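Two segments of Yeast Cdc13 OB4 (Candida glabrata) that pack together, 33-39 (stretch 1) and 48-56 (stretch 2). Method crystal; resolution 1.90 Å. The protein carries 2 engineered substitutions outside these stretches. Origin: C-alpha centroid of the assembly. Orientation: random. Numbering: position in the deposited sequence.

Stretch 1, residues 33-39: NVYIIDV
Stretch 2, residues 48-56: RIKVVNELP

Two neighbouring strands of Cdc13 OB4, residues 33-39 and 48-52, run antiparallel with a twist (131° between their N-to-C directions, axes 4.6 Å apart at closest approach), and residues 53-56 leave the second strand as loop; together the stretches bury 746 Å². Arg 48 (phi/psi -115/126) opens stretch 2 in extended conformation. Its O receives a CA-H...O contact from Val 39 CA at 3.3 Å, while its side chain (m, t, t) leads away to partners elsewhere in the structure. Ile 49 (-120/121; m, t) faces Val 39 in a non-hydrogen-bonded pair, CA to CA 4.6 Å. It lies on the buried face with Val 39 (chi1 t), Ile 36 and Val 51; its CG2 packs 3.8 Å from Ile 36 CG2, an apolar contact away from solvent.

Lys 50 (-96/130) lies opposite a beta bulge in stretch 1, where the register shifts by one residue between Ile 36 and Asp 38. Lys 50 N donates to Asp 38 O (2.9 Å, 166°), whereas Lys 50 O accepts from Ile 37 N (2.9 Å, 167°), so its two backbone bonds go to successive residues. Ile 37, the extra residue of the bulge, has phi/psi -112/-14, its psi well off extended values. The Lys 50 side chain (m, t, t, p) brings NZ to 4.0 Å from Asp 38 OD2 (chi1 t): opposite charges attract, but beyond salt-bridge range.

Val 51 (-130/151; chi1 m) pairs with Ile 36 (m, t) without hydrogen bonds, CA to CA 4.5 Å. Its CA approaches Tyr 35 O at 3.1 Å in a CA-H...O contact, its CG1 lies 4.0 Å from Ile 36 CG1, and its CB meets Val 34 CG2 at 3.6 Å.

Val 52 (-135/155; chi1 m) closes a reciprocal pair with Tyr 35: Tyr 35 N to Val 52 O is 2.9 Å and Val 52 N to Tyr 35 O is 3.0 Å. Its side chain projects to the other face, shared with Tyr 35, Lys 50 and Asp 38, where CG1 touches Ile 37 CD1 (Ile 37 p, t) at 3.4 Å.

At Asn 53 the backbone turns (-73/-37). Its CB points away, yet ND2 comes within 3.5 Å of Val 34 CG1, and its O lies at the Tyr 35 ring edge, 3.5 Å from CD2. Glu 54 (-138/143) contributes little. Leu 55 (-70/144; m, t) then lays CG over one face of the Tyr 35 ring (chi1 m, chi2 -89°), 3.9 Å from the centroid in a CH-pi contact, while its CD2 packs 3.7 Å from Ile 37 CG2. Pro 56 (-69/143) makes no contact.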

ATOM      1  N   ASN B  33      -1.460  -6.432  17.966  1.00 29.54           N
ATOM      2  CA  ASN B  33      -0.307  -5.857  18.650  1.00 21.74           C
ATOM      3  C   ASN B  33       0.868  -5.916  17.698  1.00 29.69           C
ATOM      4  O   ASN B  33       1.449  -6.982  17.482  1.00 30.14           O
ATOM      5  CB  ASN B  33      -0.015  -6.606  19.963  1.00 27.10           C
ATOM      6  CG  ASN B  33      -1.072  -6.352  21.011  1.00 43.63           C
ATOM      7  OD1 ASN B  33      -1.092  -5.292  21.642  1.00 48.45           O
ATOM      8  ND2 ASN B  33      -1.976  -7.312  21.189  1.00 55.21           N
ATOM      9  N   VAL B  34       1.199  -4.775  17.098  1.00 25.07           N
ATOM     10  CA  VAL B  34       2.064  -4.783  15.933  1.00 24.00           C
ATOM     11  C   VAL B  34       3.049  -3.641  15.948  1.00 25.96           C
ATOM     12  O   VAL B  34       2.852  -2.666  16.668  1.00 25.33           O
ATOM     13  CB  VAL B  34       1.224  -4.730  14.636  1.00 25.53           C
ATOM     14  CG1 VAL B  34       0.524  -6.054  14.432  1.00 27.17           C
ATOM     15  CG2 VAL B  34       0.199  -3.594  14.709  1.00 21.72           C
ATOM     16  N   TYR B  35       4.106  -3.769  15.150  1.00 23.31           N
ATOM     17  CA  TYR B  35       5.114  -2.718  15.033  1.00 21.99           C
ATOM     18  C   TYR B  35       4.725  -1.730  13.973  1.00 22.88           C
ATOM     19  O   TYR B  35       4.428  -2.128  12.852  1.00 23.57           O
ATOM     20  CB  TYR B  35       6.461  -3.309  14.646  1.00 26.40           C
ATOM     21  CG  TYR B  35       7.060  -4.152  15.734  1.00 26.60           C
ATOM     22  CD1 TYR B  35       7.874  -3.583  16.701  1.00 31.02           C
ATOM     23  CD2 TYR B  35       6.802  -5.509  15.806  1.00 31.61           C
ATOM     24  CE1 TYR B  35       8.430  -4.348  17.712  1.00 39.43           C
ATOM     25  CE2 TYR B  35       7.350  -6.286  16.820  1.00 33.25           C
ATOM     26  CZ  TYR B  35       8.166  -5.696  17.763  1.00 41.52           C
ATOM     27  OH  TYR B  35       8.715  -6.464  18.768  1.00 45.07           O
ATOM     28  N   ILE B  36       4.753  -0.447  14.307  1.00 22.13           N
ATOM     29  CA  ILE B  36       4.556   0.591  13.284  1.00 19.67           C
ATOM     30  C   ILE B  36       5.894   0.831  12.616  1.00 25.99           C
ATOM     31  O   ILE B  36       6.853   1.205  13.281  1.00 26.62           O
ATOM     32  CB  ILE B  36       4.060   1.906  13.922  1.00 25.27           C
ATOM     33  CG1 ILE B  36       2.656   1.703  14.515  1.00 27.05           C
ATOM     34  CG2 ILE B  36       4.123   3.044  12.900  1.00 25.99           C
ATOM     35  CD1 ILE B  36       2.106   2.871  15.290  1.00 27.42           C
ATOM     36  N   ILE B  37       5.983   0.622  11.307  1.00 23.55           N
ATOM     37  CA  ILE B  37       7.278   0.792  10.642  1.00 29.54           C
ATOM     38  C   ILE B  37       7.358   1.967   9.679  1.00 34.00           C
ATOM     39  O   ILE B  37       8.435   2.339   9.248  1.00 32.15           O
ATOM     40  CB  ILE B  37       7.703  -0.471   9.898  1.00 28.59           C
ATOM     41  CG1 ILE B  37       6.606  -0.883   8.910  1.00 31.61           C
ATOM     42  CG2 ILE B  37       8.014  -1.575  10.901  1.00 33.76           C
ATOM     43  CD1 ILE B  37       7.021  -1.995   7.990  1.00 38.14           C
ATOM     44  N   ASP B  38       6.223   2.544   9.314  1.00 28.20           N
ATOM     45  CA  ASP B  38       6.259   3.704   8.433  1.00 28.37           C
ATOM     46  C   ASP B  38       4.981   4.472   8.629  1.00 25.37           C
ATOM     47  O   ASP B  38       3.924   3.887   8.863  1.00 23.84           O
ATOM     48  CB  ASP B  38       6.399   3.264   6.964  1.00 30.15           C
ATOM     49  CG  ASP B  38       6.969   4.356   6.069  1.00 47.06           C
ATOM     50  OD1 ASP B  38       7.441   5.386   6.591  1.00 52.64           O
ATOM     51  OD2 ASP B  38       6.965   4.177   4.833  1.00 56.09           O
ATOM     52  N   VAL B  39       5.078   5.790   8.555  1.00 23.34           N
ATOM     53  CA  VAL B  39       3.895   6.621   8.558  1.00 28.93           C
ATOM     54  C   VAL B  39       4.022   7.627   7.428  1.00 31.57           C
ATOM     55  O   VAL B  39       5.082   8.204   7.210  1.00 29.76           O
ATOM     56  CB  VAL B  39       3.698   7.358   9.898  1.00 33.50           C
ATOM     57  CG1 VAL B  39       2.471   8.238   9.824  1.00 28.86           C
ATOM     58  CG2 VAL B  39       3.564   6.365  11.057  1.00 31.26           C
ATOM     59  N   ARG B  48      -1.461   7.408   6.664  1.00 18.72           N
ATOM     60  CA  ARG B  48      -1.280   5.996   6.376  1.00 17.74           C
ATOM     61  C   ARG B  48      -0.185   5.404   7.247  1.00 20.93           C
ATOM     62  O   ARG B  48       0.941   5.894   7.252  1.00 22.73           O
ATOM     63  CB  ARG B  48      -0.894   5.797   4.916  1.00 23.46           C
ATOM     64  CG  ARG B  48      -1.855   6.437   3.964  1.00 29.32           C
ATOM     65  CD  ARG B  48      -1.256   6.452   2.576  1.00 39.65           C
ATOM     66  NE  ARG B  48      -2.077   7.193   1.626  1.00 41.50           N
ATOM     67  CZ  ARG B  48      -1.673   7.513   0.403  1.00 51.64           C
ATOM     68  NH1 ARG B  48      -0.456   7.163   0.004  1.00 54.25           N
ATOM     69  NH2 ARG B  48      -2.475   8.182  -0.418  1.00 44.95           N
ATOM     70  N   ILE B  49      -0.523   4.334   7.951  1.00 22.57           N
ATOM     71  CA  ILE B  49       0.386   3.701   8.917  1.00 15.94           C
ATOM     72  C   ILE B  49       0.639   2.260   8.486  1.00 21.44           C
ATOM     73  O   ILE B  49      -0.298   1.475   8.385  1.00 26.56           O
ATOM     74  CB  ILE B  49      -0.267   3.693  10.303  1.00 23.79           C
ATOM     75  CG1 ILE B  49      -0.630   5.117  10.726  1.00 29.47           C
ATOM     76  CG2 ILE B  49       0.629   3.027  11.360  1.00 26.64           C
ATOM     77  CD1 ILE B  49      -1.438   5.182  12.014  1.00 34.74           C
ATOM     78  N   LYS B  50       1.899   1.905   8.238  1.00 21.62           N
ATOM     79  CA  LYS B  50       2.237   0.527   7.883  1.00 21.15           C
ATOM     80  C   LYS B  50       2.677  -0.245   9.125  1.00 22.04           C
ATOM     81  O   LYS B  50       3.524   0.225   9.877  1.00 22.95           O
ATOM     82  CB  LYS B  50       3.348   0.486   6.821  1.00 19.32           C
ATOM     83  CG  LYS B  50       2.911   1.045   5.442  1.00 36.01           C
ATOM     84  CD  LYS B  50       3.946   0.758   4.355  1.00 49.23           C
ATOM     85  CE  LYS B  50       3.531   1.345   2.998  1.00 58.13           C
ATOM     86  NZ  LYS B  50       3.660   2.834   2.964  1.00 65.87           N
ATOM     87  N   VAL B  51       2.098  -1.423   9.326  1.00 18.70           N
ATOM     88  CA  VAL B  51       2.411  -2.245  10.496  1.00 24.75           C
ATOM     89  C   VAL B  51       2.745  -3.678  10.105  1.00 24.29           C
ATOM     90  O   VAL B  51       2.261  -4.186   9.087  1.00 28.20           O
ATOM     91  CB  VAL B  51       1.241  -2.259  11.522  1.00 20.17           C
ATOM     92  CG1 VAL B  51       0.866  -0.842  11.946  1.00 20.40           C
ATOM     93  CG2 VAL B  51       0.006  -2.979  10.944  1.00 20.84           C
ATOM     94  N   VAL B  52       3.579  -4.309  10.928  1.00 20.72           N
ATOM     95  CA  VAL B  52       4.027  -5.694  10.761  1.00 22.85           C
ATOM     96  C   VAL B  52       3.969  -6.433  12.100  1.00 28.77           C
ATOM     97  O   VAL B  52       4.030  -5.807  13.155  1.00 29.13           O
ATOM     98  CB  VAL B  52       5.471  -5.757  10.220  1.00 25.09           C
ATOM     99  CG1 VAL B  52       5.568  -4.979   8.916  1.00 26.27           C
ATOM    100  CG2 VAL B  52       6.474  -5.209  11.261  1.00 23.19           C
ATOM    101  N   ASN B  53       3.850  -7.759  12.063  1.00 28.87           N
ATOM    102  CA  ASN B  53       3.811  -8.542  13.289  1.00 30.15           C
ATOM    103  C   ASN B  53       5.195  -8.627  13.960  1.00 37.68           C
ATOM    104  O   ASN B  53       5.298  -8.600  15.184  1.00 37.55           O
ATOM    105  CB  ASN B  53       3.226  -9.945  13.040  1.00 31.33           C
ATOM    106  CG  ASN B  53       1.729  -9.923  12.684  1.00 38.41           C
ATOM    107  OD1 ASN B  53       1.331 -10.368  11.605  1.00 35.67           O
ATOM    108  ND2 ASN B  53       0.901  -9.427  13.597  1.00 38.46           N
ATOM    109  N   GLU B  54       6.252  -8.723  13.154  1.00 30.91           N
ATOM    110  CA  GLU B  54       7.627  -8.806  13.670  1.00 36.87           C
ATOM    111  C   GLU B  54       8.581  -7.945  12.845  1.00 38.08           C
ATOM    112  O   GLU B  54       8.444  -7.852  11.628  1.00 34.64           O
ATOM    113  CB  GLU B  54       8.112 -10.255  13.631  1.00 46.46           C
ATOM    114  CG  GLU B  54       7.325 -11.200  14.506  1.00 58.21           C
ATOM    115  CD  GLU B  54       7.590 -10.980  15.984  1.00 72.24           C
ATOM    116  OE1 GLU B  54       8.709 -10.531  16.329  1.00 73.99           O
ATOM    117  OE2 GLU B  54       6.678 -11.254  16.798  1.00 72.02           O
ATOM    118  N   LEU B  55       9.549  -7.314  13.495  1.00 39.95           N
ATOM    119  CA  LEU B  55      10.577  -6.611  12.746  1.00 45.98           C
ATOM    120  C   LEU B  55      11.448  -7.659  12.059  1.00 44.01           C
ATOM    121  O   LEU B  55      11.669  -8.733  12.604  1.00 47.45           O
ATOM    122  CB  LEU B  55      11.396  -5.708  13.666  1.00 47.52           C
ATOM    123  CG  LEU B  55      10.578  -4.596  14.327  1.00 45.71           C
ATOM    124  CD1 LEU B  55      11.388  -3.877  15.400  1.00 49.74           C
ATOM    125  CD2 LEU B  55      10.076  -3.618  13.266  1.00 37.61           C
ATOM    126  N   PRO B  56      11.914  -7.371  10.835  1.00 38.40           N
ATOM    127  CA  PRO B  56      12.660  -8.419  10.124  1.00 36.41           C
ATOM    128  C   PRO B  56      14.018  -8.717  10.768  1.00 50.80           C
ATOM    129  O   PRO B  56      14.678  -7.795  11.255  1.00 45.91           O
ATOM    130  CB  PRO B  56      12.835  -7.835   8.715  1.00 40.42           C
ATOM    131  CG  PRO B  56      12.686  -6.356   8.883  1.00 43.91           C
ATOM    132  CD  PRO B  56      11.709  -6.166  10.013  1.00 41.19           C
TER